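Local coordinates for serine-rich Repeat Adhesion Glycoprotein (Srr1) (Streptococcus agalactiae, PDB 4MBO) that binds fibrinogen as a serine-rich repeat glycoprotein adhesin, through a region that combines an immunoglobulin-like domain with a fibrinogen-binding adhesin domain, at residues Val230-Leu240 against Glu252-Tyr262; Pro32-Leu43 against Ile152-Ser160. All coordinates share one frame; numbering follows the deposited sequence.

Contact 1 (Val230-Leu240 against Glu252-Tyr262)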
loop_
_atom_site.group_PDB
_atom_site.type_symbol
_atom_site.label_atom_id
_atom_site.label_comp_id
_atom_site.label_asym_id
_atom_site.label_seq_id
_atom_site.Cartn_x
_atom_site.Cartn_y
_atom_site.Cartn_z
ATOM N N VAL A 230 -2.996 -15.407 -11.274
ATOM C CA VAL A 230 -1.540 -15.330 -11.212
ATOM C C VAL A 230 -0.969 -14.744 -12.487
ATOM O O VAL A 230 -1.316 -15.180 -13.581
ATOM C CB VAL A 230 -0.918 -16.743 -11.039
ATOM C CG1 VAL A 230 0.600 -16.676 -10.970
ATOM C CG2 VAL A 230 -1.462 -17.430 -9.798
ATOM N N LYS A 231 -0.089 -13.762 -12.322
ATOM C CA LYS A 231 0.599 -13.112 -13.438
ATOM C C LYS A 231 2.064 -13.068 -13.050
ATOM O O LYS A 231 2.409 -12.781 -11.903
ATOM C CB LYS A 231 0.069 -11.678 -13.691
ATOM C CG LYS A 231 0.754 -10.943 -14.841
ATOM C CD LYS A 231 0.033 -9.651 -15.296
ATOM C CE LYS A 231 -0.003 -8.592 -14.210
ATOM N NZ LYS A 231 -0.605 -7.294 -14.695
ATOM N N ILE A 232 2.940 -13.381 -14.012
ATOM C CA ILE A 232 4.390 -13.380 -13.806
ATOM C C ILE A 232 5.044 -12.429 -14.806
ATOM O O ILE A 232 4.840 -12.535 -16.024
ATOM C CB ILE A 232 4.995 -14.798 -13.946
ATOM C CG1 ILE A 232 4.186 -15.786 -13.125
ATOM C CG2 ILE A 232 6.476 -14.790 -13.605
ATOM C CD1 ILE A 232 4.646 -17.217 -13.231
ATOM N N LEU A 233 5.812 -11.491 -14.273
ATOM C CA LEU A 233 6.520 -10.502 -15.057
ATOM C C LEU A 233 8.015 -10.615 -14.867
ATOM O O LEU A 233 8.483 -11.049 -13.823
ATOM C CB LEU A 233 6.081 -9.070 -14.654
ATOM C CG LEU A 233 4.598 -8.814 -14.645
ATOM C CD1 LEU A 233 4.315 -7.428 -14.099
ATOM C CD2 LEU A 233 3.983 -8.977 -16.016
ATOM N N LYS A 234 8.771 -10.269 -15.915
ATOM C CA LYS A 234 10.243 -10.284 -15.867
ATOM C C LYS A 234 10.763 -8.859 -16.081
ATOM O O LYS A 234 10.289 -8.133 -16.979
ATOM C CB LYS A 234 10.830 -11.221 -16.938
ATOM C CG LYS A 234 12.350 -11.290 -16.961
ATOM C CD LYS A 234 12.828 -12.256 -18.036
ATOM C CE LYS A 234 14.317 -12.140 -18.294
ATOM N NZ LYS A 234 14.663 -10.826 -18.888
ATOM N N THR A 235 11.749 -8.471 -15.270
ATOM C CA THR A 235 12.360 -7.135 -15.350
ATOM C C THR A 235 13.760 -7.135 -14.693
ATOM O O THR A 235 14.114 -8.060 -13.960
ATOM C CB THR A 235 11.466 -6.068 -14.633
ATOM O OG1 THR A 235 11.863 -4.748 -15.015
ATOM C CG2 THR A 235 11.530 -6.245 -13.142
ATOM N N ASN A 236 14.526 -6.073 -14.930
ATOM C CA ASN A 236 15.791 -5.868 -14.257
ATOM C C ASN A 236 15.454 -5.322 -12.866
ATOM O O ASN A 236 14.538 -4.499 -12.728
ATOM C CB ASN A 236 16.606 -4.864 -15.033
ATOM C CG ASN A 236 18.000 -4.666 -14.457
ATOM O OD1 ASN A 236 18.169 -4.099 -13.399
ATOM N ND2 ASN A 236 19.009 -5.067 -15.214
ATOM N N SER A 237 16.214 -5.714 -11.854
ATOM C CA SER A 237 15.947 -5.277 -10.473
ATOM C C SER A 237 15.922 -3.770 -10.271
ATOM O O SER A 237 15.288 -3.288 -9.330
ATOM C CB SER A 237 16.970 -5.868 -9.490
ATOM O OG SER A 237 18.252 -5.370 -9.756
ATOM N N LYS A 238 16.621 -3.030 -11.129
ATOM C CA LYS A 238 16.688 -1.570 -11.000
ATOM C C LYS A 238 15.323 -0.904 -11.236
ATOM O O LYS A 238 15.157 0.296 -10.975
ATOM C CB LYS A 238 17.714 -0.976 -11.966
ATOM C CG LYS A 238 17.224 -0.924 -13.393
ATOM C CD LYS A 238 18.201 -0.206 -14.306
ATOM C CE LYS A 238 17.594 -0.040 -15.681
ATOM N NZ LYS A 238 17.211 -1.371 -16.214
ATOM N N ASN A 239 14.364 -1.666 -11.755
ATOM C CA ASN A 239 13.008 -1.155 -11.976
ATOM C C ASN A 239 12.025 -1.458 -10.844
ATOM O O ASN A 239 10.876 -1.004 -10.897
ATOM C CB ASN A 239 12.451 -1.737 -13.267
ATOM C CG ASN A 239 13.249 -1.328 -14.469
ATOM O OD1 ASN A 239 13.512 -0.149 -14.653
ATOM N ND2 ASN A 239 13.656 -2.297 -15.305
ATOM N N LEU A 240 12.472 -2.216 -9.851
ATOM C CA LEU A 240 11.596 -2.642 -8.774
ATOM C C LEU A 240 11.526 -1.608 -7.647
ATOM O O LEU A 240 12.537 -0.987 -7.282
ATOM C CB LEU A 240 12.076 -3.958 -8.176
ATOM C CG LEU A 240 12.101 -5.147 -9.142
ATOM C CD1 LEU A 240 12.739 -6.318 -8.413
ATOM C CD2 LEU A 240 10.730 -5.531 -9.659
ATOM N N GLU A 252 9.231 -1.602 -19.079
ATOM C CA GLU A 252 10.287 -2.259 -18.334
ATOM C C GLU A 252 9.899 -3.660 -17.889
ATOM O O GLU A 252 10.763 -4.417 -17.463
ATOM C CB GLU A 252 10.664 -1.425 -17.118
ATOM C CG GLU A 252 10.999 0.036 -17.425
ATOM C CD GLU A 252 12.084 0.224 -18.477
ATOM O OE1 GLU A 252 12.856 -0.732 -18.748
ATOM O OE2 GLU A 252 12.173 1.355 -19.034
ATOM N N PHE A 253 8.612 -3.996 -17.983
ATOM C CA PHE A 253 8.117 -5.323 -17.569
ATOM C C PHE A 253 7.649 -6.139 -18.759
ATOM O O PHE A 253 7.020 -5.604 -19.672
ATOM C CB PHE A 253 6.948 -5.198 -16.586
ATOM C CG PHE A 253 7.345 -4.675 -15.235
ATOM C CD1 PHE A 253 7.750 -5.539 -14.245
ATOM C CD2 PHE A 253 7.305 -3.322 -14.959
ATOM C CE1 PHE A 253 8.114 -5.085 -13.000
ATOM C CE2 PHE A 253 7.663 -2.848 -13.701
ATOM C CZ PHE A 253 8.080 -3.720 -12.731
ATOM N N GLU A 254 8.030 -7.410 -18.784
ATOM C CA GLU A 254 7.597 -8.324 -19.822
ATOM C C GLU A 254 6.758 -9.378 -19.161
ATOM O O GLU A 254 7.183 -9.959 -18.162
ATOM C CB GLU A 254 8.816 -9.014 -20.448
ATOM C CG GLU A 254 8.443 -9.938 -21.560
ATOM C CD GLU A 254 9.624 -10.656 -22.181
ATOM O OE1 GLU A 254 10.757 -10.699 -21.597
ATOM O OE2 GLU A 254 9.389 -11.226 -23.259
ATOM N N ASP A 255 5.618 -9.691 -19.748
ATOM C CA ASP A 255 4.753 -10.741 -19.191
ATOM C C ASP A 255 5.222 -12.127 -19.668
ATOM O O ASP A 255 5.189 -12.430 -20.869
ATOM C CB ASP A 255 3.314 -10.488 -19.596
ATOM C CG ASP A 255 2.326 -11.346 -18.849
ATOM O OD1 ASP A 255 2.552 -12.564 -18.715
ATOM O OD2 ASP A 255 1.286 -10.767 -18.440
ATOM N N VAL A 256 5.700 -12.918 -18.732
ATOM C CA VAL A 256 6.194 -14.294 -19.007
ATOM C C VAL A 256 5.308 -15.364 -18.356
ATOM O O VAL A 256 5.693 -16.525 -18.228
ATOM C CB VAL A 256 7.664 -14.443 -18.557
ATOM C CG1 VAL A 256 8.569 -13.478 -19.303
ATOM C CG2 VAL A 256 7.796 -14.210 -17.055
ATOM N N THR A 257 4.080 -15.005 -18.004
ATOM C CA THR A 257 3.160 -15.948 -17.410
ATOM C C THR A 257 3.059 -17.263 -18.197
ATOM O O THR A 257 3.097 -18.367 -17.601
ATOM C CB THR A 257 1.768 -15.318 -17.284
ATOM O OG1 THR A 257 1.885 -14.064 -16.629
ATOM C CG2 THR A 257 0.786 -16.235 -16.511
ATOM N N SER A 258 3.017 -17.167 -19.525
ATOM C CA SER A 258 2.838 -18.378 -20.332
ATOM C C SER A 258 4.048 -19.310 -20.354
ATOM O O SER A 258 3.933 -20.480 -20.739
ATOM C CB SER A 258 2.431 -18.047 -21.763
ATOM O OG SER A 258 3.500 -17.408 -22.461
ATOM N N GLN A 259 5.200 -18.784 -19.984
ATOM C CA GLN A 259 6.413 -19.551 -19.971
ATOM C C GLN A 259 6.594 -20.413 -18.722
ATOM O O GLN A 259 7.184 -21.514 -18.795
ATOM C CB GLN A 259 7.587 -18.584 -20.091
ATOM C CG GLN A 259 8.949 -19.235 -20.106
ATOM C CD GLN A 259 10.065 -18.212 -20.208
ATOM O OE1 GLN A 259 9.824 -17.002 -20.232
ATOM N NE2 GLN A 259 11.294 -18.693 -20.268
ATOM N N TYR A 260 6.069 -19.942 -17.605
ATOM C CA TYR A 260 6.291 -20.599 -16.316
ATOM C C TYR A 260 5.009 -21.084 -15.710
ATOM O O TYR A 260 4.418 -20.414 -14.860
ATOM C CB TYR A 260 7.002 -19.647 -15.359
ATOM C CG TYR A 260 8.337 -19.220 -15.871
ATOM C CD1 TYR A 260 9.422 -20.070 -15.767
ATOM C CD2 TYR A 260 8.527 -17.979 -16.454
ATOM C CE1 TYR A 260 10.650 -19.713 -16.268
ATOM C CE2 TYR A 260 9.746 -17.611 -16.939
ATOM C CZ TYR A 260 10.806 -18.459 -16.822
ATOM O OH TYR A 260 12.011 -18.100 -17.342
ATOM N N SER A 261 4.594 -22.250 -16.147
ATOM C CA SER A 261 3.412 -22.871 -15.603
ATOM C C SER A 261 3.604 -23.163 -14.106
ATOM O O SER A 261 4.734 -23.250 -13.600
ATOM C CB SER A 261 3.085 -24.142 -16.362
ATOM O OG SER A 261 4.101 -25.134 -16.256
ATOM N N TYR A 262 2.495 -23.326 -13.417
ATOM C CA TYR A 262 2.559 -23.573 -12.006
ATOM C C TYR A 262 1.543 -24.603 -11.603
ATOM O O TYR A 262 0.559 -24.851 -12.322
ATOM C CB TYR A 262 2.346 -22.268 -11.236
ATOM C CG TYR A 262 0.962 -21.637 -11.399
ATOM C CD1 TYR A 262 -0.108 -22.020 -10.595
ATOM C CD2 TYR A 262 0.717 -20.659 -12.377
ATOM C CE1 TYR A 262 -1.393 -21.478 -10.769
ATOM C CE2 TYR A 262 -0.555 -20.102 -12.548
ATOM C CZ TYR A 262 -1.606 -20.513 -11.748
ATOM O OH TYR A 262 -2.877 -19.996 -11.846
HETATM O O HOH W 1 -3.974 -17.668 -12.794
HETATM O O HOH W 2 11.744 -7.010 -19.025
HETATM O O HOH W 3 12.511 -9.122 -20.538
HETATM O O HOH W 4 13.862 -4.522 -17.576
HETATM O O HOH W 5 15.081 -2.138 -17.847
#
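T235 overlaps the ring of F253, its OG1 standing over one ring face near the rim and its CG2 lying 3.6 Å from F253 CE1. The ring meets L240 CD2 at its edge, and Y248 adds an edge-to-face contact. With OG1 anti to the backbone N (chi1 -164°), the T235 hydroxyl is carried to the E252 carbonyl, where OG1 donates to E252 O over 2.7 Å from above the carbonyl plane. The same OG1 accepts from N239 ND2, so the hydroxyl works as donor and acceptor at once and its rotation is fixed.

Further along, strands 229-235 and 254-255 form a short antiparallel ladder. K234 and E254 are its hydrogen-bonded pair, with K234 N to E254 O at 2.8 Å. L233 and D255 are the non-hydrogen-bonded pair; L233 splits its branches, CD2 resting on D255 CA at 3.7 Å while CD1 reaches the F253 ring.

At I232 the two backbone groups part company: I232 O still accepts from V256 N (2.9 Å), whereas I232 N points straight at T257 OG1 (2.9 Å, 179°). That hydroxyl donates in turn to D255 OD1 at 2.7 Å, on the syn side but tilted out of the carboxylate plane. T257 N also binds D255 OD1, closing an Asx turn. The I232 side chain meets V256 CG2 with its CG2 at 3.7 Å, and its other branch, through CD1, reaches Y260 CB. V230 lies against Y262, and one water joins V230 N to the Y262 OH.

Two donors on one oxygen would probably favour the charged form of D255, although its carboxylate does not touch the K231 amine, nor E254 that of K234. The chemistry implies that threonine hydroxyls, more than ion pairs, supplement the backbone bonds of this very short ladder.

Contact 2 (Pro32-Leu43 against Ile152-Ser160). With CA (calcium ion), chain E.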
loop_
_atom_site.group_PDB
_atom_site.type_symbol
_atom_site.label_atom_id
_atom_site.label_comp_id
_atom_site.label_asym_id
_atom_site.label_seq_id
_atom_site.Cartn_x
_atom_site.Cartn_y
_atom_site.Cartn_z
ATOM N N PRO A 32 8.988 7.603 16.348
ATOM C CA PRO A 32 8.720 8.874 15.653
ATOM C C PRO A 32 9.932 9.304 14.840
ATOM O O PRO A 32 11.061 9.198 15.314
ATOM C CB PRO A 32 8.372 9.822 16.801
ATOM C CG PRO A 32 7.771 8.910 17.824
ATOM C CD PRO A 32 8.594 7.667 17.766
ATOM N N GLY A 33 9.700 9.736 13.601
ATOM C CA GLY A 33 10.774 10.077 12.689
ATOM C C GLY A 33 10.811 9.132 11.504
ATOM O O GLY A 33 11.419 9.446 10.478
ATOM N N THR A 34 10.227 7.932 11.675
ATOM C CA THR A 34 10.194 6.912 10.616
ATOM C C THR A 34 8.806 6.263 10.549
ATOM O O THR A 34 8.267 5.836 11.581
ATOM C CB THR A 34 11.201 5.769 10.887
ATOM O OG1 THR A 34 12.536 6.289 10.993
ATOM C CG2 THR A 34 11.184 4.762 9.775
ATOM N N VAL A 35 8.195 6.221 9.356
ATOM C CA VAL A 35 6.936 5.488 9.170
ATOM C C VAL A 35 7.280 4.121 8.586
ATOM O O VAL A 35 7.818 4.023 7.477
ATOM C CB VAL A 35 5.957 6.209 8.210
ATOM C CG1 VAL A 35 4.655 5.431 8.067
ATOM C CG2 VAL A 35 5.624 7.590 8.703
ATOM N N LYS A 36 6.967 3.074 9.337
ATOM C CA LYS A 36 7.240 1.683 8.925
ATOM C C LYS A 36 6.028 1.139 8.189
ATOM O O LYS A 36 5.096 0.613 8.795
ATOM C CB LYS A 36 7.573 0.836 10.152
ATOM C CG LYS A 36 8.767 1.365 10.932
ATOM C CD LYS A 36 9.061 0.540 12.183
ATOM C CE LYS A 36 10.111 1.188 13.080
ATOM N NZ LYS A 36 10.115 0.599 14.455
ATOM N N LEU A 37 6.084 1.211 6.863
ATOM C CA LEU A 37 4.939 0.808 6.037
ATOM C C LEU A 37 4.758 -0.694 5.930
ATOM O O LEU A 37 3.764 -1.146 5.375
ATOM C CB LEU A 37 4.994 1.455 4.657
ATOM C CG LEU A 37 4.733 2.953 4.646
ATOM C CD1 LEU A 37 4.863 3.513 3.238
ATOM C CD2 LEU A 37 3.342 3.325 5.202
ATOM N N ASP A 38 5.708 -1.469 6.440
ATOM C CA ASP A 38 5.563 -2.921 6.494
ATOM C C ASP A 38 5.319 -3.407 7.940
ATOM O O ASP A 38 5.359 -4.600 8.231
ATOM C CB ASP A 38 6.757 -3.607 5.839
ATOM C CG ASP A 38 6.713 -3.498 4.334
ATOM O OD1 ASP A 38 5.582 -3.574 3.787
ATOM O OD2 ASP A 38 7.769 -3.410 3.695
ATOM N N SER A 39 5.038 -2.435 8.822
ATOM C CA SER A 39 4.636 -2.684 10.205
ATOM C C SER A 39 3.300 -1.967 10.497
ATOM O O SER A 39 3.033 -1.569 11.627
ATOM C CB SER A 39 5.731 -2.247 11.190
ATOM O OG SER A 39 6.903 -3.008 10.984
ATOM N N SER A 40 2.510 -1.786 9.450
ATOM C CA SER A 40 1.192 -1.200 9.539
ATOM C C SER A 40 1.178 0.133 10.320
ATOM O O SER A 40 0.366 0.337 11.202
ATOM C CB SER A 40 0.214 -2.243 10.133
ATOM O OG SER A 40 -1.141 -1.937 9.842
ATOM N N GLU A 41 2.114 1.026 10.003
ATOM C CA GLU A 41 2.142 2.373 10.591
ATOM C C GLU A 41 1.575 3.446 9.644
ATOM O O GLU A 41 1.545 3.278 8.420
ATOM C CB GLU A 41 3.563 2.751 11.007
ATOM C CG GLU A 41 4.046 1.919 12.181
ATOM C CD GLU A 41 5.343 2.387 12.798
ATOM O OE1 GLU A 41 6.105 3.148 12.148
ATOM O OE2 GLU A 41 5.591 1.972 13.961
ATOM N N ASN A 42 1.143 4.572 10.225
ATOM C CA ASN A 42 0.589 5.667 9.477
ATOM C C ASN A 42 0.692 6.912 10.328
ATOM O O ASN A 42 1.099 6.839 11.508
ATOM C CB ASN A 42 -0.872 5.381 9.045
ATOM C CG ASN A 42 -1.787 5.079 10.210
ATOM O OD1 ASN A 42 -2.074 3.909 10.490
ATOM N ND2 ASN A 42 -2.213 6.105 10.935
ATOM N N LEU A 43 0.389 8.035 9.709
ATOM C CA LEU A 43 0.320 9.332 10.385
ATOM C C LEU A 43 -1.131 9.618 10.691
ATOM O O LEU A 43 -2.027 8.874 10.279
ATOM C CB LEU A 43 0.890 10.422 9.497
ATOM C CG LEU A 43 2.370 10.240 9.139
ATOM C CD1 LEU A 43 2.806 11.251 8.082
ATOM C CD2 LEU A 43 3.261 10.298 10.374
ATOM N N ILE A 152 4.836 17.789 8.756
ATOM C CA ILE A 152 5.609 16.854 9.570
ATOM C C ILE A 152 6.607 16.171 8.654
ATOM O O ILE A 152 6.343 16.010 7.454
ATOM C CB ILE A 152 4.707 15.852 10.321
ATOM C CG1 ILE A 152 5.478 15.181 11.473
ATOM C CG2 ILE A 152 4.116 14.831 9.362
ATOM C CD1 ILE A 152 4.576 14.374 12.372
ATOM N N GLU A 153 7.768 15.799 9.200
ATOM C CA GLU A 153 8.791 15.105 8.431
ATOM C C GLU A 153 9.039 13.707 8.987
ATOM O O GLU A 153 9.129 13.526 10.209
ATOM C CB GLU A 153 10.124 15.874 8.451
ATOM C CG GLU A 153 10.111 17.165 7.684
ATOM C CD GLU A 153 11.503 17.791 7.671
ATOM O OE1 GLU A 153 12.046 17.874 6.586
ATOM O OE2 GLU A 153 12.050 18.111 8.745
ATOM N N GLU A 154 9.174 12.735 8.094
ATOM C CA GLU A 154 9.426 11.348 8.476
ATOM C C GLU A 154 10.164 10.609 7.398
ATOM O O GLU A 154 9.882 10.832 6.211
ATOM C CB GLU A 154 8.108 10.540 8.632
ATOM C CG GLU A 154 7.008 11.147 9.468
ATOM C CD GLU A 154 7.244 11.081 10.938
ATOM O OE1 GLU A 154 8.165 10.364 11.390
ATOM O OE2 GLU A 154 6.533 11.813 11.681
ATOM N N ARG A 155 11.086 9.728 7.781
ATOM C CA ARG A 155 11.613 8.783 6.820
ATOM C C ARG A 155 10.502 7.751 6.564
ATOM O O ARG A 155 9.599 7.567 7.387
ATOM C CB ARG A 155 12.832 8.043 7.395
ATOM C CG ARG A 155 13.973 8.940 7.719
ATOM C CD ARG A 155 15.148 8.138 8.299
ATOM N NE ARG A 155 16.031 9.084 8.940
ATOM C CZ ARG A 155 15.799 9.596 10.149
ATOM N NH1 ARG A 155 16.641 10.478 10.660
ATOM N NH2 ARG A 155 14.711 9.237 10.840
ATOM N N VAL A 156 10.599 7.061 5.445
ATOM C CA VAL A 156 9.652 6.003 5.098
ATOM C C VAL A 156 10.465 4.726 4.944
ATOM O O VAL A 156 11.423 4.698 4.206
ATOM C CB VAL A 156 8.879 6.350 3.831
ATOM C CG1 VAL A 156 7.996 5.187 3.413
ATOM C CG2 VAL A 156 8.057 7.610 4.083
ATOM N N GLN A 157 10.061 3.689 5.649
ATOM C CA GLN A 157 10.802 2.445 5.617
ATOM C C GLN A 157 9.948 1.274 5.204
ATOM O O GLN A 157 8.814 1.142 5.628
ATOM C CB GLN A 157 11.361 2.185 7.023
ATOM C CG GLN A 157 11.962 0.816 7.238
ATOM C CD GLN A 157 12.498 0.666 8.645
ATOM O OE1 GLN A 157 13.459 1.315 9.015
ATOM N NE2 GLN A 157 11.869 -0.188 9.427
ATOM N N TYR A 158 10.530 0.432 4.362
ATOM C CA TYR A 158 9.934 -0.817 3.950
ATOM C C TYR A 158 10.920 -1.924 4.349
ATOM O O TYR A 158 12.116 -1.684 4.567
ATOM C CB TYR A 158 9.773 -0.871 2.451
ATOM C CG TYR A 158 8.786 0.107 1.863
ATOM C CD1 TYR A 158 7.446 -0.217 1.751
ATOM C CD2 TYR A 158 9.203 1.349 1.369
ATOM C CE1 TYR A 158 6.516 0.673 1.199
ATOM C CE2 TYR A 158 8.298 2.237 0.820
ATOM C CZ TYR A 158 6.964 1.886 0.706
ATOM O OH TYR A 158 6.036 2.752 0.180
ATOM N N ASN A 159 10.409 -3.130 4.542
ATOM C CA ASN A 159 11.294 -4.231 4.879
ATOM C C ASN A 159 12.235 -4.623 3.759
ATOM O O ASN A 159 11.916 -4.451 2.577
ATOM C CB ASN A 159 10.482 -5.452 5.268
ATOM C CG ASN A 159 9.934 -5.359 6.666
ATOM O OD1 ASN A 159 10.369 -4.524 7.480
ATOM N ND2 ASN A 159 8.986 -6.211 6.963
ATOM N N SER A 160 13.399 -5.151 4.140
ATOM C CA SER A 160 14.399 -5.615 3.168
ATOM C C SER A 160 14.163 -7.074 2.782
ATOM O O SER A 160 13.536 -7.812 3.507
ATOM C CB SER A 160 15.818 -5.490 3.733
ATOM O OG SER A 160 16.134 -4.128 3.956
HETATM CA CA CA E . -2.286 -0.292 11.270
HETATM O O HOH W 6 8.412 -1.261 7.730
HETATM O O HOH W 7 -1.926 1.141 8.988
HETATM O O HOH W 8 -3.648 -2.364 11.571
HETATM O O HOH W 9 -1.299 -1.145 13.414
HETATM O O HOH W 10 -4.413 0.525 11.620
HETATM O O HOH W 11 -2.005 1.728 11.203
#
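A parallel pair of strands forms one margin of the mixed sheet, with strand 34-36 outermost and strand 148-157 beside it. R155 and Q157 supply the rungs: R155 N donates to G33 O at 2.7 Å, V35 N to R155 O at 2.8 Å, then Q157 N to V35 O and L37 N to Q157 O. At the start of the ladder, E154 bends at its second torsion (chi2 -75°), which turns the carboxylate back to G33; OE1 of E154 receives a weak bond from G33 N, 2.8 Å long but poorly aligned at 125°.

A short strand that follows the first one and runs parallel to the last is the arrangement of the A' and G strands in many immunoglobulin-like sandwiches; 34-36 and 148-157 probably fill these places, consistent with the bacterial Ig family to which the 32-43 segment belongs. Inside, L37 CD1 lies 3.6 Å from V156 CG1 and 3.4 Å from the Y158 OH, which bonds to I131 O. L43 CD1 touches I152 CG2, and its CD2 slides past the E154 side chain.

Beyond the strands a type I turn from K36 to S39 brings D38 back to the partner chain. D38 OD2 accepts from N159 N at 2.8 Å through its anti lone pair and sits in plane at the edge of the Y158 ring, while OD1 takes a salt bridge from R176 and a bond from Y314. Past the turn, S40 O binds a calcium ion at 2.7 Å, joined by S40 OG in one of two conformers; a water on the same ion donates to N42 OD1.

In the fold
The two contacts lie in series along the chain and do not touch: their centres are 28 Å apart and their nearest atoms about 10 Å. Contact 2 pairs 34-36, one of the two edge strands of the mixed sheet, with 148-157, whereas contact 1 adds the short strand 254-255 to strand 229-235 of a separate antiparallel sheet, in the fibrinogen-binding adhesin region. R176, Y312 and Y314, partners of contact 2, also belong to that region, so this contact reaches toward the part of the chain that contains contact 1. Calcium accompanies both: S40 binds one ion directly in contact 2, while the L240 side chain of contact 1 is about 6 Å from another bound calcium.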